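Side-chain contacts in thrombospondin related anonymous protein (Plasmodium falciparum, PDB 4F1J), which binds magnesium through its von Willebrand factor A domain and probably serves adhesion as a membrane protein of the malaria parasite: residues S55-E60 with L94-L99; Y11-C16 with L99-H104. All blocks are in the same frame, centred on the assembly; numbering follows the deposited sequence.

How the contacts relate
Contacts 1 and 2 use successive parts of one helix, 94-106, against the same mixed sheet, and share Leu99; their centres lie about 6 Å apart. In contact 1 the first turns of the helix meet the edge strand 58-62, while in contact 2 the later turns meet strand 8-15, deeper in the sheet. Leu13 joins the two: its CD1 lies 3.8 Å from Ala97 CB and its CD2 packs in contact 2. Ser95, at the helix start, binds a magnesium ion together with Asp131; the side chain of Leu13 is about 12 Å from that ion. Contact 1 is partly buried, a hydrogen bond beside alanine packing; contact 2 is buried and apolar.

Contact 1 of 2, residues S55-E60 with L94-L99; sequences SNNAKE and LSDALL. With MG (magnesium ion), chain H; EDO (1,2-ethanediol), chain K.
Asp96 OD2 is gripped from two directions, by the backbone N-H of Ala58 at 2.8 Å and by water 1, which donates to OD2 at 2.6 Å. The bond from Ala58 N is nearly straight, 174°, and arrives on the anti lone pair of OD2, the one turned away from OD1. CG stands anti to the backbone N of Asp96 (chi1 -167°), which carries the carboxylate off the helix toward the start of strand 58-62. Water 1 also donates to Ala58 O, so the two backbone polar groups of Ala58 reach the same carboxylate oxygen, one directly and one through water. The methyl of Ala58 packs on the helix beside these bonds: CB lies 3.6 Å from Ala97 CA and 4.2 Å from Ala97 CB, and Ala97 itself leans on Phe54 and Leu13 of the sheet. On the loop, the N-H of Asn57 donates to O1 of an ethanediol, probably from the crystallisation liquor. One residue before Asp96, Ser95 OG coordinates the magnesium ion, which also takes four waters and Asp131. Asn93 OD1 accepts from Asp96 N and Asn56 O accepts from Asn93 ND2, so the loop before the strand is also linked to the helix start. This is the edge of the Rossmann-like sheet of the von Willebrand factor A domain. Two small alanines permit the close approach of helix and edge strand, and the doubly held carboxylate oxygen, its negative charge probably eased by both donors, ties the helix start to that strand beside the residue that binds the metal.

Contact 2 of 2, residues Y11-C16 with L99-H104; sequences YLLMDC and LQVRKH. With EDO (1,2-ethanediol), chain J; SO4 (sulfate ion), chain F.
With CG beside its backbone N (chi1 -53°), Tyr11 presents one ring face to Val101, whose CG1, anti to the backbone N of Val101 (chi1 174°), lies over the ring centre. This is a CH-pi contact, CG1 being 3.9 Å from the centroid and almost on the ring normal. The other methyl, CG2, wedges between the two strand residues, touching Tyr11 CB at 3.7 Å and Leu13 CD2 at 3.9 Å. One turn on, His104 meets the same tyrosine in a T-shaped pair: the edge of Tyr11, led by CE2, points at the imidazole face, with the planes at 72° and CE2 4.1 Å from His104 CG. The imidazole is held by its own helix, where ND1 donates to Gln100 O at 2.7 Å from above the carbonyl plane, while His104 N reaches that oxygen from the opposite face. Tyr50 meets the histidine ring as well, and Tyr11 OH is hydrogen-bonded to Gln116 OE1. Helix 94-106, nearly antiparallel to strand 8-15, seats a valine on a tyrosine of the central sheet, in the alpha/beta layering of the von Willebrand factor A domain; the bond from ND1 implies a proton on that nitrogen and restrains the ring.

Contact 1 of 2, residues S55-E60 with L94-L99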
# COMPACT_ATOMS: atom_id res chain seq x y z
N SER A 55 2.88 3.87 -11.50
CA SER A 55 2.58 5.18 -12.06
C SER A 55 1.96 4.89 -13.44
O SER A 55 0.75 4.73 -13.53
CB SER A 55 3.81 6.10 -12.06
OG SER A 55 4.87 5.61 -12.83
N ASN A 56 2.77 4.77 -14.49
CA ASN A 56 2.25 4.41 -15.81
C ASN A 56 1.70 2.98 -15.79
O ASN A 56 0.70 2.68 -16.41
CB ASN A 56 3.35 4.55 -16.89
CG ASN A 56 3.74 6.00 -17.15
OD1 ASN A 56 3.02 6.93 -16.76
ND2 ASN A 56 4.88 6.21 -17.84
N ASN A 57 2.42 2.12 -15.06
CA ASN A 57 2.11 0.71 -14.88
C ASN A 57 2.59 0.29 -13.50
O ASN A 57 3.30 1.06 -12.84
CB ASN A 57 2.83 -0.13 -15.94
CG ASN A 57 2.42 0.25 -17.35
OD1 ASN A 57 1.32 -0.06 -17.79
ND2 ASN A 57 3.30 0.95 -18.06
N ALA A 58 2.19 -0.90 -13.05
CA ALA A 58 2.75 -1.50 -11.83
C ALA A 58 4.04 -2.28 -12.11
O ALA A 58 4.15 -2.96 -13.13
CB ALA A 58 1.71 -2.41 -11.19
N LYS A 59 5.01 -2.16 -11.21
CA LYS A 59 6.25 -2.93 -11.30
C LYS A 59 6.53 -3.53 -9.94
O LYS A 59 6.66 -2.80 -8.96
CB LYS A 59 7.40 -2.02 -11.72
CG LYS A 59 8.74 -2.74 -11.77
CD LYS A 59 9.85 -1.87 -12.29
CE LYS A 59 11.18 -2.62 -12.16
NZ LYS A 59 12.30 -1.81 -12.71
N GLU A 60 6.61 -4.85 -9.88
CA GLU A 60 6.93 -5.56 -8.64
C GLU A 60 8.34 -5.23 -8.20
O GLU A 60 9.29 -5.25 -9.02
CB GLU A 60 6.79 -7.06 -8.84
CG GLU A 60 7.05 -7.88 -7.58
CD GLU A 60 6.99 -9.37 -7.84
OE1 GLU A 60 5.87 -9.88 -8.08
OE2 GLU A 60 8.06 -10.02 -7.85
N LEU A 94 -3.51 2.99 -10.74
CA LEU A 94 -3.86 2.17 -9.57
C LEU A 94 -4.51 0.86 -9.99
O LEU A 94 -4.27 -0.18 -9.36
CB LEU A 94 -4.82 2.92 -8.64
CG LEU A 94 -5.26 2.14 -7.38
CD1 LEU A 94 -4.06 1.75 -6.56
CD2 LEU A 94 -6.28 2.94 -6.56
N SER A 95 -5.33 0.89 -11.03
CA SER A 95 -6.04 -0.32 -11.42
C SER A 95 -5.07 -1.44 -11.85
O SER A 95 -5.30 -2.59 -11.51
CB SER A 95 -7.12 -0.02 -12.48
OG SER A 95 -6.53 0.45 -13.69
N ASP A 96 -3.97 -1.10 -12.51
CA ASP A 96 -2.94 -2.09 -12.84
C ASP A 96 -2.24 -2.66 -11.59
O ASP A 96 -1.94 -3.85 -11.53
CB ASP A 96 -1.88 -1.51 -13.80
CG ASP A 96 -0.99 -2.58 -14.39
OD1 ASP A 96 -1.54 -3.59 -14.89
OD2 ASP A 96 0.25 -2.44 -14.36
N ALA A 97 -1.94 -1.79 -10.64
CA ALA A 97 -1.38 -2.23 -9.36
C ALA A 97 -2.31 -3.22 -8.63
O ALA A 97 -1.87 -4.24 -8.09
CB ALA A 97 -1.16 -1.02 -8.47
N LEU A 98 -3.59 -2.89 -8.56
CA LEU A 98 -4.60 -3.77 -7.93
C LEU A 98 -4.76 -5.08 -8.73
O LEU A 98 -4.93 -6.17 -8.15
CB LEU A 98 -5.93 -3.03 -7.83
CG LEU A 98 -6.01 -1.85 -6.86
CD1 LEU A 98 -7.32 -1.05 -7.13
CD2 LEU A 98 -5.90 -2.32 -5.40
N LEU A 99 -4.71 -4.97 -10.05
CA LEU A 99 -4.72 -6.15 -10.92
C LEU A 99 -3.59 -7.14 -10.58
O LEU A 99 -3.79 -8.35 -10.58
CB LEU A 99 -4.64 -5.74 -12.39
CG LEU A 99 -4.52 -6.88 -13.42
CD1 LEU A 99 -5.67 -7.86 -13.31
CD2 LEU A 99 -4.45 -6.25 -14.80
MG MG H . -7.06 -0.52 -15.54
C1 EDO K . 6.42 3.15 -13.79
O1 EDO K . 5.33 2.83 -14.63
C2 EDO K . 6.32 2.35 -12.53
O2 EDO K . 6.46 1.00 -12.95
O HOH W 1 2.19 -4.07 -15.04
O HOH W 2 -5.13 0.28 -16.07
O HOH W 3 -6.27 -2.26 -14.93
O HOH W 4 -7.30 -1.43 -17.40
O HOH W 5 -7.76 1.29 -16.08

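Contact 2 of 2, residues Y11-C16 with L99-H104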
# COMPACT_ATOMS: atom_id res chain seq x y z
N TYR A 11 0.13 -6.44 0.75
CA TYR A 11 0.47 -5.96 -0.57
C TYR A 11 0.57 -4.44 -0.54
O TYR A 11 -0.44 -3.70 -0.59
CB TYR A 11 -0.55 -6.38 -1.65
CG TYR A 11 -0.84 -7.86 -1.69
CD1 TYR A 11 -1.76 -8.44 -0.82
CD2 TYR A 11 -0.19 -8.68 -2.56
CE1 TYR A 11 -2.00 -9.81 -0.84
CE2 TYR A 11 -0.43 -10.03 -2.61
CZ TYR A 11 -1.35 -10.60 -1.75
OH TYR A 11 -1.54 -11.98 -1.79
N LEU A 12 1.82 -3.99 -0.45
CA LEU A 12 2.13 -2.56 -0.46
C LEU A 12 2.17 -2.04 -1.92
O LEU A 12 3.01 -2.48 -2.72
CB LEU A 12 3.46 -2.31 0.27
CG LEU A 12 3.95 -0.86 0.27
CD1 LEU A 12 2.97 0.07 0.97
CD2 LEU A 12 5.38 -0.81 0.91
N LEU A 13 1.28 -1.09 -2.26
CA LEU A 13 1.22 -0.53 -3.60
C LEU A 13 1.60 0.93 -3.47
O LEU A 13 0.86 1.73 -2.88
CB LEU A 13 -0.20 -0.65 -4.22
CG LEU A 13 -0.94 -1.97 -4.09
CD1 LEU A 13 -2.18 -2.01 -4.98
CD2 LEU A 13 -0.11 -3.21 -4.31
N MET A 14 2.77 1.28 -4.01
CA MET A 14 3.36 2.60 -3.76
C MET A 14 3.33 3.44 -5.04
O MET A 14 4.01 3.15 -6.00
CB MET A 14 4.79 2.41 -3.26
CG MET A 14 5.50 3.69 -2.95
SD MET A 14 7.13 3.32 -2.28
CE MET A 14 7.66 4.96 -1.73
N ASP A 15 2.47 4.46 -5.03
CA ASP A 15 2.33 5.43 -6.10
C ASP A 15 3.69 6.09 -6.32
O ASP A 15 4.31 6.56 -5.36
CB ASP A 15 1.27 6.42 -5.64
CG ASP A 15 1.01 7.59 -6.59
OD1 ASP A 15 1.90 8.04 -7.34
OD2 ASP A 15 -0.12 8.10 -6.46
N CYS A 16 4.18 6.10 -7.57
CA CYS A 16 5.47 6.75 -7.90
C CYS A 16 5.31 7.80 -9.01
O CYS A 16 6.25 8.10 -9.75
CB CYS A 16 6.53 5.70 -8.25
SG CYS A 16 6.17 4.70 -9.70
N LEU A 99 -4.71 -4.97 -10.05
CA LEU A 99 -4.72 -6.15 -10.92
C LEU A 99 -3.59 -7.14 -10.58
O LEU A 99 -3.79 -8.35 -10.58
CB LEU A 99 -4.64 -5.74 -12.39
CG LEU A 99 -4.52 -6.88 -13.42
CD1 LEU A 99 -5.67 -7.86 -13.31
CD2 LEU A 99 -4.45 -6.25 -14.80
N GLN A 100 -2.41 -6.64 -10.26
CA GLN A 100 -1.28 -7.55 -9.93
C GLN A 100 -1.58 -8.32 -8.66
O GLN A 100 -1.23 -9.51 -8.56
CB GLN A 100 0.02 -6.78 -9.79
CG GLN A 100 0.43 -6.00 -11.04
CD GLN A 100 0.23 -6.76 -12.33
OE1 GLN A 100 0.77 -7.86 -12.52
NE2 GLN A 100 -0.59 -6.21 -13.23
N VAL A 101 -2.23 -7.66 -7.70
CA VAL A 101 -2.66 -8.36 -6.49
C VAL A 101 -3.67 -9.47 -6.83
O VAL A 101 -3.54 -10.60 -6.37
CB VAL A 101 -3.25 -7.41 -5.47
CG1 VAL A 101 -3.82 -8.19 -4.28
CG2 VAL A 101 -2.17 -6.41 -5.01
N ARG A 102 -4.67 -9.14 -7.65
CA ARG A 102 -5.66 -10.13 -8.02
C ARG A 102 -5.03 -11.28 -8.79
O ARG A 102 -5.51 -12.39 -8.69
CB ARG A 102 -6.79 -9.46 -8.83
CG ARG A 102 -8.01 -10.36 -9.11
CD ARG A 102 -9.19 -9.52 -9.60
NE ARG A 102 -8.91 -8.86 -10.87
CZ ARG A 102 -9.22 -9.33 -12.06
NH1 ARG A 102 -9.80 -10.51 -12.18
NH2 ARG A 102 -8.93 -8.63 -13.16
N LYS A 103 -3.93 -11.04 -9.52
CA LYS A 103 -3.24 -12.13 -10.23
C LYS A 103 -2.59 -13.09 -9.22
O LYS A 103 -2.62 -14.30 -9.43
CB LYS A 103 -2.21 -11.59 -11.24
CG LYS A 103 -2.82 -11.03 -12.50
CD LYS A 103 -1.76 -10.30 -13.31
N HIS A 104 -2.03 -12.57 -8.13
CA HIS A 104 -1.53 -13.44 -7.06
C HIS A 104 -2.65 -14.35 -6.56
O HIS A 104 -2.44 -15.55 -6.34
CB HIS A 104 -0.97 -12.65 -5.86
CG HIS A 104 0.35 -12.00 -6.13
ND1 HIS A 104 0.49 -10.91 -6.96
CD2 HIS A 104 1.59 -12.27 -5.66
CE1 HIS A 104 1.76 -10.55 -6.99
NE2 HIS A 104 2.45 -11.35 -6.21
C1 EDO J . 2.65 8.72 -2.58
O1 EDO J . 2.48 8.84 -3.99
C2 EDO J . 4.05 8.19 -2.27
O2 EDO J . 4.25 6.87 -2.77
S SO4 F . -11.57 -12.82 -10.33
O1 SO4 F . -11.59 -12.00 -9.14
O2 SO4 F . -10.20 -13.20 -10.67
O3 SO4 F . -12.34 -14.04 -10.12
O4 SO4 F . -12.19 -12.09 -11.43